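PDB 2FUK: XC6422 protein, which probably acts as a serine hydrolase, being a small alpha/beta-hydrolase that lacks a lid. Local coordinates for residues A11-D16 against L22-D27; C43-T48 against M53-V58; R66-T71 against A207-V212; D96-A101 against A130-Q135; W103-A106 against T112-L115. All blocks are in the same frame, centred on the assembly; numbering follows the deposited sequence.

Contact 1 (A11-D16 against L22-D27)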
# COMPACT_ATOMS: atom_id res chain seq x y z
N ALA A 11 -3.51 -18.47 -0.32
CA ALA A 11 -4.23 -19.49 0.44
C ALA A 11 -3.65 -19.85 1.80
O ALA A 11 -2.49 -19.60 2.09
CB ALA A 11 -4.33 -20.74 -0.40
N ALA A 12 -4.50 -20.48 2.61
CA ALA A 12 -4.14 -20.96 3.93
C ALA A 12 -3.98 -22.46 3.78
O ALA A 12 -4.73 -23.11 3.05
CB ALA A 12 -5.25 -20.63 4.93
N LEU A 13 -2.98 -23.03 4.46
CA LEU A 13 -2.73 -24.46 4.39
C LEU A 13 -2.03 -24.91 5.66
O LEU A 13 -1.67 -24.08 6.50
CB LEU A 13 -1.87 -24.78 3.16
CG LEU A 13 -0.49 -24.12 3.05
CD1 LEU A 13 0.54 -24.88 3.88
CD2 LEU A 13 -0.06 -24.12 1.59
N THR A 14 -1.89 -26.22 5.83
CA THR A 14 -1.23 -26.78 7.00
C THR A 14 0.02 -27.54 6.58
O THR A 14 0.02 -28.29 5.61
CB THR A 14 -2.16 -27.76 7.77
OG1 THR A 14 -3.34 -27.07 8.20
CG2 THR A 14 -1.45 -28.31 9.00
N LEU A 15 1.10 -27.32 7.33
CA LEU A 15 2.37 -27.97 7.04
C LEU A 15 2.81 -28.82 8.22
O LEU A 15 2.59 -28.45 9.37
CB LEU A 15 3.44 -26.91 6.76
CG LEU A 15 4.88 -27.40 6.55
CD1 LEU A 15 4.98 -28.12 5.22
CD2 LEU A 15 5.84 -26.22 6.60
N ASP A 16 3.42 -29.97 7.93
CA ASP A 16 3.92 -30.84 8.99
C ASP A 16 5.15 -30.19 9.63
O ASP A 16 6.17 -29.96 8.96
CB ASP A 16 4.33 -32.20 8.43
CG ASP A 16 3.14 -33.08 8.07
OD1 ASP A 16 2.04 -32.88 8.64
OD2 ASP A 16 3.32 -33.99 7.23
N LEU A 22 1.41 -27.09 11.46
CA LEU A 22 1.73 -25.67 11.55
C LEU A 22 0.80 -24.90 10.62
O LEU A 22 0.63 -25.27 9.45
CB LEU A 22 3.19 -25.41 11.13
CG LEU A 22 4.34 -25.87 12.02
CD1 LEU A 22 5.68 -25.67 11.31
CD2 LEU A 22 4.31 -25.11 13.33
N ASP A 23 0.17 -23.85 11.14
CA ASP A 23 -0.72 -23.02 10.33
C ASP A 23 0.15 -22.19 9.41
O ASP A 23 1.09 -21.53 9.87
CB ASP A 23 -1.53 -22.07 11.21
CG ASP A 23 -2.43 -22.79 12.18
OD1 ASP A 23 -2.79 -22.18 13.20
OD2 ASP A 23 -2.81 -23.96 11.91
N VAL A 24 -0.17 -22.21 8.13
CA VAL A 24 0.60 -21.47 7.14
C VAL A 24 -0.31 -20.65 6.23
O VAL A 24 -1.45 -21.04 5.96
CB VAL A 24 1.44 -22.45 6.28
CG1 VAL A 24 2.14 -21.71 5.14
CG2 VAL A 24 2.47 -23.14 7.15
N ALA A 25 0.18 -19.50 5.78
CA ALA A 25 -0.57 -18.66 4.87
C ALA A 25 0.40 -18.18 3.81
O ALA A 25 1.48 -17.70 4.13
CB ALA A 25 -1.19 -17.47 5.61
N VAL A 26 0.02 -18.32 2.54
CA VAL A 26 0.86 -17.89 1.44
C VAL A 26 0.14 -16.75 0.74
O VAL A 26 -0.98 -16.93 0.25
CB VAL A 26 1.11 -19.03 0.43
CG1 VAL A 26 1.96 -18.52 -0.73
CG2 VAL A 26 1.79 -20.20 1.13
N ASP A 27 0.77 -15.58 0.71
CA ASP A 27 0.18 -14.41 0.05
C ASP A 27 0.96 -14.14 -1.24
O ASP A 27 2.17 -13.92 -1.21
CB ASP A 27 0.28 -13.15 0.93
CG ASP A 27 -0.10 -13.39 2.39
OD1 ASP A 27 -1.14 -14.03 2.66
OD2 ASP A 27 0.64 -12.91 3.27
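Leu13 and Val24 are a hydrogen-bonded pair in two antiparallel strands, and their side chains stand side by side, pointing the same way from one face of the sheet. The first torsion of Leu13 (chi1 59°) sets CG between the backbone N and the carbonyl carbon, swinging the branched end across to the neighbouring strand, where CD1 lies 3.5 Å from CB of Val24 and runs on alongside CG1. The second branch of that valine works in another direction: CG2 of Val24 reaches CB of Leu15 at 3.9 Å, so one residue packs against two leucines of the facing strand. Leu22 meets its partner mainly through the backbone, with its CB 3.6 Å from O of Leu15. This apolar face, to which Ala11 and Val26 also belong, is backed by helix 92-107, whose Trp103 packs on Leu13 and Leu15.

The face bearing Ala12, Thr14, Asp23 and Ala25 is more polar. Thr14 lays its methyl beside the opposite backbone, CG2 being 3.7 Å from O of Leu22, while the carboxylate of Asp23 is bonded to Thr82 and Asn76. Six N-H...O bonds tie the strands. That from Val26 N to Ala11 O is almost straight (2.9 Å, 176°), whereas the one from Leu22 N to Leu15 O, at the end of the contact nearer the turn, is short but bent (2.8 Å, 135°). The whole is a beta hairpin at one margin of the alpha/beta-hydrolase sheet: strand 11-17 is outermost within the chain, and strand 20-27 joins the hairpin to strand 71-75.

Contact 2 (C43-T48 against M53-V58)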
# COMPACT_ATOMS: atom_id res chain seq x y z
N CYS A 43 8.08 -14.02 10.41
CA CYS A 43 7.83 -14.61 11.73
C CYS A 43 7.15 -13.64 12.69
O CYS A 43 7.50 -12.45 12.74
CB CYS A 43 9.14 -15.11 12.34
SG CYS A 43 10.03 -16.34 11.33
N HIS A 44 6.21 -14.15 13.48
CA HIS A 44 5.44 -13.34 14.42
C HIS A 44 6.04 -13.17 15.82
O HIS A 44 6.97 -13.89 16.21
CB HIS A 44 4.00 -13.88 14.51
CG HIS A 44 3.87 -15.17 15.26
ND1 HIS A 44 3.52 -16.36 14.66
CD2 HIS A 44 4.03 -15.45 16.57
CE1 HIS A 44 3.46 -17.31 15.57
NE2 HIS A 44 3.77 -16.78 16.74
N PRO A 45 5.51 -12.21 16.60
CA PRO A 45 5.98 -11.93 17.96
C PRO A 45 5.54 -12.93 19.02
O PRO A 45 4.80 -13.87 18.73
CB PRO A 45 5.46 -10.51 18.21
CG PRO A 45 4.17 -10.50 17.46
CD PRO A 45 4.56 -11.18 16.16
N LEU A 46 5.99 -12.72 20.26
CA LEU A 46 5.68 -13.64 21.36
C LEU A 46 4.35 -14.35 21.32
O LEU A 46 3.28 -13.73 21.34
CB LEU A 46 5.83 -12.97 22.72
CG LEU A 46 7.15 -13.30 23.44
CD1 LEU A 46 7.47 -14.80 23.34
CD2 LEU A 46 8.26 -12.50 22.81
N SER A 47 4.44 -15.68 21.28
CA SER A 47 3.29 -16.56 21.23
C SER A 47 2.48 -16.46 22.52
O SER A 47 1.25 -16.46 22.50
CB SER A 47 3.76 -18.00 21.04
OG SER A 47 4.57 -18.14 19.88
N THR A 48 3.19 -16.36 23.64
CA THR A 48 2.55 -16.27 24.93
C THR A 48 1.79 -14.95 25.13
O THR A 48 1.03 -14.81 26.09
CB THR A 48 3.57 -16.49 26.08
OG1 THR A 48 4.61 -15.51 26.01
CG2 THR A 48 4.18 -17.88 25.97
N MET A 53 0.20 -15.13 13.01
CA MET A 53 0.33 -14.79 11.60
C MET A 53 -0.57 -13.59 11.27
O MET A 53 -0.41 -12.97 10.23
CB MET A 53 -0.09 -15.97 10.71
CG MET A 53 -1.63 -16.09 10.52
SD MET A 53 -2.25 -17.37 9.37
CE MET A 53 -1.59 -18.69 10.23
N HIS A 54 -1.51 -13.29 12.15
CA HIS A 54 -2.45 -12.19 11.93
C HIS A 54 -2.09 -10.86 12.57
O HIS A 54 -2.80 -9.87 12.40
CB HIS A 54 -3.85 -12.63 12.37
CG HIS A 54 -4.31 -13.91 11.72
ND1 HIS A 54 -4.44 -15.09 12.41
CD2 HIS A 54 -4.64 -14.18 10.44
CE1 HIS A 54 -4.83 -16.04 11.58
NE2 HIS A 54 -4.96 -15.52 10.38
N ASN A 55 -0.98 -10.83 13.30
CA ASN A 55 -0.50 -9.61 13.95
C ASN A 55 -0.40 -8.52 12.87
O ASN A 55 0.09 -8.78 11.77
CB ASN A 55 0.88 -9.89 14.56
CG ASN A 55 1.51 -8.66 15.17
OD1 ASN A 55 1.26 -8.32 16.33
ND2 ASN A 55 2.32 -7.97 14.38
N LYS A 56 -0.85 -7.30 13.19
CA LYS A 56 -0.83 -6.19 12.24
C LYS A 56 0.56 -5.81 11.71
O LYS A 56 0.70 -5.43 10.54
CB LYS A 56 -1.51 -4.96 12.87
CG LYS A 56 -2.96 -5.18 13.31
CD LYS A 56 -3.45 -3.98 14.14
CE LYS A 56 -4.86 -4.17 14.71
NZ LYS A 56 -5.91 -4.31 13.67
N VAL A 57 1.58 -5.88 12.56
CA VAL A 57 2.93 -5.55 12.11
C VAL A 57 3.39 -6.64 11.13
O VAL A 57 4.02 -6.35 10.11
CB VAL A 57 3.91 -5.47 13.30
CG1 VAL A 57 5.32 -5.20 12.81
CG2 VAL A 57 3.46 -4.39 14.25
N VAL A 58 3.07 -7.89 11.45
CA VAL A 58 3.43 -9.01 10.59
C VAL A 58 2.77 -8.89 9.22
O VAL A 58 3.43 -9.08 8.20
CB VAL A 58 3.02 -10.36 11.23
CG1 VAL A 58 3.16 -11.49 10.23
CG2 VAL A 58 3.88 -10.63 12.46
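The backbone of His44, just leaving strand 38-43, passes that of Met53 with their CA atoms 6.0 Å apart, and no hydrogen bond links the two segments. Residues 44-48 run on as an irregular loop, while 53-55 lead into helix 56-66, with Asn55 at its N-cap. The approach therefore rests on side chains, chiefly those set at the start of the helix.

Val58 is the centre of it. Its CG2 branch, anti to the carbonyl carbon, meets the chain where His44 passes into Pro45: CG2 of Val58 is 3.7 Å from CA of His44, 3.8 Å from CB of the same histidine and 3.8 Å from CD of Pro45. The proline ring thus has an apolar neighbour at CD, and a flank of it also lies against Asn55, whose CG is 4.0 Å from CG of Pro45; both neighbours cross the ring obliquely. His44 turns its imidazole elsewhere. With chi1 at 73° the ring swings away from Val58, toward the chain ahead of the helix, its ND1 3.9 Å from N of Met53 in an oblique approach. Two outside partners fix its rotation: ND1 is hydrogen-bonded to O of Phe75, and the ring meets Phe77 edge-to-face. Met53 N in turn bonds to the side chain of Asn76, and the side chain of Met53 packs on Asp23 and Ala25.

Pro45 also touches the probable Ser-His-Asp triad. A loop placed after this central strand and before the first helix is typical of alpha/beta-hydrolases, where it borders the active site and commonly contributes to the oxyanion hole.

Contact 3 (R66-T71 against A207-V212)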
# COMPACT_ATOMS: atom_id res chain seq x y z
N ARG A 66 5.09 -7.93 -0.64
CA ARG A 66 4.23 -8.34 -1.75
C ARG A 66 4.17 -7.23 -2.80
O ARG A 66 4.14 -7.49 -4.01
CB ARG A 66 2.82 -8.64 -1.26
CG ARG A 66 2.72 -9.82 -0.31
CD ARG A 66 1.34 -9.89 0.34
NE ARG A 66 0.28 -10.22 -0.62
CZ ARG A 66 -1.01 -10.24 -0.32
NH1 ARG A 66 -1.90 -10.55 -1.25
NH2 ARG A 66 -1.42 -9.92 0.90
N GLU A 67 4.13 -5.99 -2.33
CA GLU A 67 4.05 -4.84 -3.22
C GLU A 67 5.32 -4.68 -4.04
O GLU A 67 5.36 -3.92 -5.02
CB GLU A 67 3.76 -3.56 -2.43
CG GLU A 67 2.40 -3.58 -1.74
CD GLU A 67 2.10 -2.31 -0.96
OE1 GLU A 67 3.03 -1.51 -0.73
OE2 GLU A 67 0.92 -2.12 -0.56
N LEU A 68 6.37 -5.39 -3.65
CA LEU A 68 7.63 -5.35 -4.38
C LEU A 68 7.75 -6.55 -5.31
O LEU A 68 8.80 -6.77 -5.93
CB LEU A 68 8.81 -5.33 -3.40
CG LEU A 68 8.91 -4.10 -2.49
CD1 LEU A 68 10.15 -4.22 -1.64
CD2 LEU A 68 8.95 -2.84 -3.33
N GLY A 69 6.68 -7.34 -5.39
CA GLY A 69 6.66 -8.52 -6.25
C GLY A 69 7.14 -9.80 -5.59
O GLY A 69 7.41 -10.80 -6.27
N ILE A 70 7.23 -9.79 -4.27
CA ILE A 70 7.69 -10.96 -3.53
C ILE A 70 6.53 -11.79 -2.97
O ILE A 70 5.57 -11.24 -2.44
CB ILE A 70 8.61 -10.52 -2.36
CG1 ILE A 70 9.88 -9.87 -2.93
CG2 ILE A 70 8.95 -11.70 -1.47
CD1 ILE A 70 10.75 -9.19 -1.89
N THR A 71 6.63 -13.11 -3.10
CA THR A 71 5.61 -14.01 -2.56
C THR A 71 5.94 -14.14 -1.07
O THR A 71 7.09 -14.37 -0.70
CB THR A 71 5.67 -15.40 -3.22
OG1 THR A 71 5.42 -15.28 -4.62
CG2 THR A 71 4.63 -16.34 -2.60
N ALA A 207 9.76 2.31 5.18
CA ALA A 207 11.10 2.01 5.65
C ALA A 207 11.57 0.67 5.13
O ALA A 207 12.73 0.51 4.74
CB ALA A 207 11.15 2.03 7.17
N LEU A 208 10.67 -0.31 5.12
CA LEU A 208 11.00 -1.66 4.66
C LEU A 208 11.29 -1.66 3.17
O LEU A 208 12.29 -2.21 2.71
CB LEU A 208 9.85 -2.62 4.94
CG LEU A 208 9.59 -3.07 6.38
CD1 LEU A 208 8.21 -3.73 6.47
CD2 LEU A 208 10.68 -4.03 6.84
N GLN A 209 10.40 -1.02 2.41
CA GLN A 209 10.55 -0.99 0.96
C GLN A 209 11.80 -0.23 0.53
O GLN A 209 12.55 -0.70 -0.33
CB GLN A 209 9.29 -0.40 0.32
CG GLN A 209 8.13 -1.39 0.39
CD GLN A 209 6.82 -0.88 -0.17
OE1 GLN A 209 5.90 -1.66 -0.41
NE2 GLN A 209 6.71 0.43 -0.37
N HIS A 210 12.06 0.92 1.13
CA HIS A 210 13.25 1.67 0.76
C HIS A 210 14.50 0.92 1.21
O HIS A 210 15.53 0.96 0.53
CB HIS A 210 13.24 3.05 1.39
CG HIS A 210 14.42 3.88 1.02
ND1 HIS A 210 14.64 4.34 -0.26
CD2 HIS A 210 15.49 4.29 1.75
CE1 HIS A 210 15.78 5.00 -0.31
NE2 HIS A 210 16.32 4.98 0.90
N GLY A 211 14.41 0.24 2.35
CA GLY A 211 15.55 -0.48 2.87
C GLY A 211 15.98 -1.69 2.06
O GLY A 211 17.17 -1.98 1.97
N VAL A 212 15.03 -2.39 1.46
CA VAL A 212 15.36 -3.58 0.68
C VAL A 212 15.38 -3.37 -0.84
O VAL A 212 15.80 -4.25 -1.58
CB VAL A 212 14.39 -4.76 0.98
CG1 VAL A 212 14.39 -5.06 2.47
CG2 VAL A 212 12.99 -4.44 0.49
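Leu68 and Val212 make the tight part of this contact, with CD1 of the leucine 3.6 Å from CG2 of the valine. The same CD1 is 4.0 Å from CG of Gln209, so the leucine end rests on two residues three positions apart, on one side of helix 201-212. A chi2 near 180° puts this CD1 anti to CA of Leu68, at the far end of the side chain.

The other side is polar, and its packing is completed by another chain. Glu67 and Gln209 both reach out in extended form and cross at about a right angle, the carboxylate and amide planes 48° apart. OE1 of Glu67 has a stronger partner beyond the two segments: it forms a salt bridge with Arg205 of the second subunit, which also packs on Gln209. The polar side thus also takes part in the subunit interface.

Leu68 sits at the end of helix 56-66, just before the glycine. The helix closes in a Schellman motif: Gly69 has positive phi (90°), its N is bonded to O of Arg66 at 2.9 Å, and Ile70 N bonds to O of the residue before Arg66. The arrangement is that of a helix C-cap, leading from helix 56-66 into strand 71-75, docked on the last helix of an alpha/beta fold.

Contact 4 (D96-A101 against A130-Q135)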
# COMPACT_ATOMS: atom_id res chain seq x y z
N ASP A 96 10.68 -24.97 13.72
CA ASP A 96 9.41 -24.76 13.02
C ASP A 96 9.70 -23.93 11.78
O ASP A 96 9.21 -24.22 10.69
CB ASP A 96 8.41 -23.98 13.88
CG ASP A 96 7.92 -24.75 15.09
OD1 ASP A 96 7.95 -26.00 15.06
OD2 ASP A 96 7.48 -24.10 16.06
N LEU A 97 10.52 -22.89 11.95
CA LEU A 97 10.90 -22.02 10.85
C LEU A 97 11.64 -22.83 9.78
O LEU A 97 11.42 -22.64 8.59
CB LEU A 97 11.81 -20.89 11.36
CG LEU A 97 11.71 -19.48 10.76
CD1 LEU A 97 13.04 -18.80 10.94
CD2 LEU A 97 11.31 -19.51 9.29
N ARG A 98 12.52 -23.74 10.22
CA ARG A 98 13.26 -24.55 9.26
C ARG A 98 12.33 -25.41 8.41
O ARG A 98 12.57 -25.59 7.21
CB ARG A 98 14.28 -25.46 9.96
CG ARG A 98 15.04 -26.38 8.98
CD ARG A 98 16.46 -26.70 9.42
NE ARG A 98 16.55 -27.67 10.51
CZ ARG A 98 16.24 -28.96 10.40
NH1 ARG A 98 15.82 -29.44 9.23
NH2 ARG A 98 16.38 -29.77 11.44
N ALA A 99 11.28 -25.95 9.02
CA ALA A 99 10.34 -26.78 8.28
C ALA A 99 9.65 -25.97 7.19
O ALA A 99 9.43 -26.46 6.08
CB ALA A 99 9.30 -27.36 9.24
N VAL A 100 9.31 -24.73 7.51
CA VAL A 100 8.66 -23.86 6.55
C VAL A 100 9.66 -23.51 5.45
O VAL A 100 9.34 -23.56 4.27
CB VAL A 100 8.13 -22.58 7.23
CG1 VAL A 100 7.41 -21.69 6.21
CG2 VAL A 100 7.16 -22.96 8.36
N ALA A 101 10.88 -23.15 5.85
CA ALA A 101 11.90 -22.78 4.89
C ALA A 101 12.22 -23.93 3.93
O ALA A 101 12.39 -23.71 2.72
CB ALA A 101 13.18 -22.35 5.62
N ALA A 130 22.05 -18.60 10.37
CA ALA A 130 23.21 -19.43 10.06
C ALA A 130 22.81 -20.71 9.34
O ALA A 130 23.40 -21.07 8.32
CB ALA A 130 23.98 -19.78 11.32
N ALA A 131 21.81 -21.39 9.87
CA ALA A 131 21.36 -22.64 9.28
C ALA A 131 20.57 -22.50 7.98
O ALA A 131 20.71 -23.31 7.08
CB ALA A 131 20.53 -23.42 10.30
N LEU A 132 19.76 -21.45 7.88
CA LEU A 132 18.92 -21.26 6.69
C LEU A 132 19.50 -20.43 5.55
O LEU A 132 18.95 -20.42 4.44
CB LEU A 132 17.57 -20.69 7.13
CG LEU A 132 16.83 -21.57 8.14
CD1 LEU A 132 15.49 -20.93 8.50
CD2 LEU A 132 16.63 -22.97 7.57
N GLU A 133 20.60 -19.74 5.81
CA GLU A 133 21.29 -18.93 4.81
C GLU A 133 20.40 -18.10 3.88
O GLU A 133 20.42 -18.27 2.65
CB GLU A 133 22.21 -19.81 3.97
CG GLU A 133 23.19 -20.64 4.79
CD GLU A 133 24.20 -21.38 3.92
OE1 GLU A 133 24.74 -22.41 4.40
OE2 GLU A 133 24.45 -20.93 2.78
N PRO A 134 19.60 -17.19 4.45
CA PRO A 134 18.71 -16.34 3.64
C PRO A 134 19.52 -15.32 2.84
O PRO A 134 20.64 -14.96 3.22
CB PRO A 134 17.83 -15.69 4.69
CG PRO A 134 18.78 -15.54 5.86
CD PRO A 134 19.44 -16.90 5.88
N GLN A 135 18.96 -14.85 1.74
CA GLN A 135 19.63 -13.86 0.90
C GLN A 135 19.49 -12.50 1.56
O GLN A 135 20.39 -11.66 1.48
CB GLN A 135 19.00 -13.86 -0.50
CG GLN A 135 19.42 -12.71 -1.42
CD GLN A 135 18.97 -12.93 -2.86
OE1 GLN A 135 19.76 -13.36 -3.72
NE2 GLN A 135 17.70 -12.66 -3.14
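Leu132 points into a notch on helix 92-107 formed by Leu97, Arg98 and Ala101, its two methyls dividing the work. CD1 lies 4.1 Å from CD1 of Leu97 and 4.0 Å from CB of Ala101. CD2 touches that same alanine, and at 4.0 Å it also meets CG of Arg98, so Ala101 sits beneath both branches of the leucine. With CG anti to its carbonyl carbon (chi1 -57°), Leu132 directs its fork at the methyl of Ala101. Arg98 takes part only through its aliphatic stem, which crosses the leucine at about a right angle and forms the outer wall of the notch. The charged end bends off at chi2 and chi3 to a salt bridge between NH1 and Glu102, one turn further along the same helix.

Helix-to-helix packing of this kind belongs to the layered alpha/beta-hydrolase fold: helices 92-107 and 120-132 lie against the same face of the central sheet, and the second of them starts at the probable nucleophile elbow.

Beneath the first shell lies the sheet itself. Ala101 rests on Ile41 and Leu113, and Leu132 on Leu115, while Leu97 packs on Ile41, Cys43 and Phe75. Along the helix, Ala101 N is bonded to O of Leu97 at 2.8 Å, fixing the spacing of two sides of the notch. Just past Leu132 the chain leaves the helix at Glu133, whose phi is positive (41°), and runs by way of Pro134, packed on Leu115, toward strand 136-140.

Contact 5 (W103-A106 against T112-L115)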
# COMPACT_ATOMS: atom_id res chain seq x y z
N TRP A 103 10.25 -26.37 3.06
CA TRP A 103 9.09 -26.62 2.20
C TRP A 103 9.10 -25.58 1.07
O TRP A 103 8.85 -25.90 -0.09
CB TRP A 103 7.79 -26.51 3.02
CG TRP A 103 6.53 -26.56 2.19
CD1 TRP A 103 6.02 -27.64 1.52
CD2 TRP A 103 5.65 -25.47 1.92
NE1 TRP A 103 4.88 -27.28 0.85
CE2 TRP A 103 4.62 -25.95 1.08
CE3 TRP A 103 5.62 -24.12 2.31
CZ2 TRP A 103 3.58 -25.14 0.62
CZ3 TRP A 103 4.58 -23.31 1.85
CH2 TRP A 103 3.58 -23.83 1.02
N VAL A 104 9.39 -24.33 1.42
CA VAL A 104 9.45 -23.27 0.42
C VAL A 104 10.51 -23.57 -0.64
O VAL A 104 10.24 -23.51 -1.84
CB VAL A 104 9.79 -21.91 1.09
CG1 VAL A 104 10.11 -20.87 0.04
CG2 VAL A 104 8.61 -21.45 1.94
N ARG A 105 11.72 -23.91 -0.19
CA ARG A 105 12.81 -24.19 -1.12
C ARG A 105 12.55 -25.40 -2.00
O ARG A 105 13.07 -25.47 -3.11
CB ARG A 105 14.12 -24.36 -0.34
CG ARG A 105 14.77 -23.04 -0.00
CD ARG A 105 16.01 -23.17 0.87
NE ARG A 105 16.77 -21.92 0.87
CZ ARG A 105 17.52 -21.50 1.87
NH1 ARG A 105 18.17 -20.35 1.77
NH2 ARG A 105 17.60 -22.22 2.99
N ALA A 106 11.76 -26.35 -1.50
CA ALA A 106 11.46 -27.55 -2.27
C ALA A 106 10.41 -27.24 -3.32
O ALA A 106 10.49 -27.71 -4.46
CB ALA A 106 10.95 -28.66 -1.34
N THR A 112 14.92 -17.36 -4.41
CA THR A 112 15.88 -17.20 -3.34
C THR A 112 15.02 -16.98 -2.10
O THR A 112 13.81 -16.71 -2.21
CB THR A 112 16.84 -16.00 -3.54
OG1 THR A 112 16.12 -14.86 -4.00
CG2 THR A 112 17.92 -16.37 -4.55
N LEU A 113 15.61 -17.09 -0.92
CA LEU A 113 14.85 -16.94 0.31
C LEU A 113 15.16 -15.72 1.16
O LEU A 113 16.31 -15.43 1.47
CB LEU A 113 15.02 -18.20 1.16
CG LEU A 113 14.28 -18.21 2.50
CD1 LEU A 113 12.80 -18.44 2.27
CD2 LEU A 113 14.85 -19.32 3.37
N TRP A 114 14.11 -15.01 1.54
CA TRP A 114 14.24 -13.85 2.41
C TRP A 114 13.54 -14.20 3.72
O TRP A 114 12.52 -14.87 3.72
CB TRP A 114 13.57 -12.62 1.80
CG TRP A 114 14.35 -11.96 0.70
CD1 TRP A 114 15.27 -12.54 -0.13
CD2 TRP A 114 14.20 -10.61 0.25
NE1 TRP A 114 15.70 -11.63 -1.07
CE2 TRP A 114 15.06 -10.44 -0.86
CE3 TRP A 114 13.43 -9.52 0.68
CZ2 TRP A 114 15.16 -9.22 -1.55
CZ3 TRP A 114 13.53 -8.32 -0.01
CH2 TRP A 114 14.38 -8.18 -1.11
N LEU A 115 14.11 -13.75 4.84
CA LEU A 115 13.51 -14.00 6.15
C LEU A 115 13.29 -12.66 6.84
O LEU A 115 14.10 -11.74 6.71
CB LEU A 115 14.43 -14.87 7.02
CG LEU A 115 14.68 -16.33 6.62
CD1 LEU A 115 15.60 -16.99 7.65
CD2 LEU A 115 13.37 -17.07 6.54
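Arg105 lays one face of its guanidinium group over Leu113, and this flat-on approach is the main interaction. CD2 of Leu113 stands 3.7 Å above the guanidinium plane, over its centre, with CZ of Arg105 at 3.8 Å. The leucine's CB also lies close, 3.9 Å from NH1 of the arginine. The two side chains cross at about a right angle: Arg105 is extended from CG to NE and reaches from the helix across the leucine, whereas Leu113 rises from the strand with CG anti to its backbone N (chi1 -180°), which sends the branched end up to the helix. What forms is a dispersion contact between a methyl and a planar cation, not a hydrogen bond.

Apolar packing proper is lighter. It comes from the second branch of the leucine, whose CD1 is 4.3 Å from CG1 of Val104. One leucine end is therefore shared between a valine and an arginine that are adjacent along the helix.

Polar bonds act on the arginine from outside the pair. NH2 donates to the carbonyl O of Leu132, and NH1 makes a weak bond to that of Glu133. These hold the flat group at the end of helix 120-132, and so probably fix the face it turns to Leu113.

Helix 92-107 is the crossover helix of a beta-alpha-beta unit running from strand 71-75 to the parallel strand 112-118. That strand lies between 38-43 and 136-140 in the sheet; Val104 also packs on Thr39, and on the far face Trp114 meets Ile70 and Leu216.

Overall arrangement
Contacts 1 and 2 come first along the chain, one after the other, with centres about 15 Å apart and touching through Met53. Contact 3 then brackets a long stretch: residues 66-71 and 207-212 enclose both contact 4 and contact 5, and contact 5 falls between the two segments of contact 4. Those last two are close neighbours, centres about 7 Å apart, sharing helix 92-107. This helix also packs on the hairpin of contact 1. Contacts 2 and 5 lie on opposite sides of the chain's centre, about 20 Å apart. One sheet, with the hairpin at one margin, is thus packed by the loop and the helices; contact 2 touches the probable catalytic site, and contacts 2 and 3 both reach the second subunit.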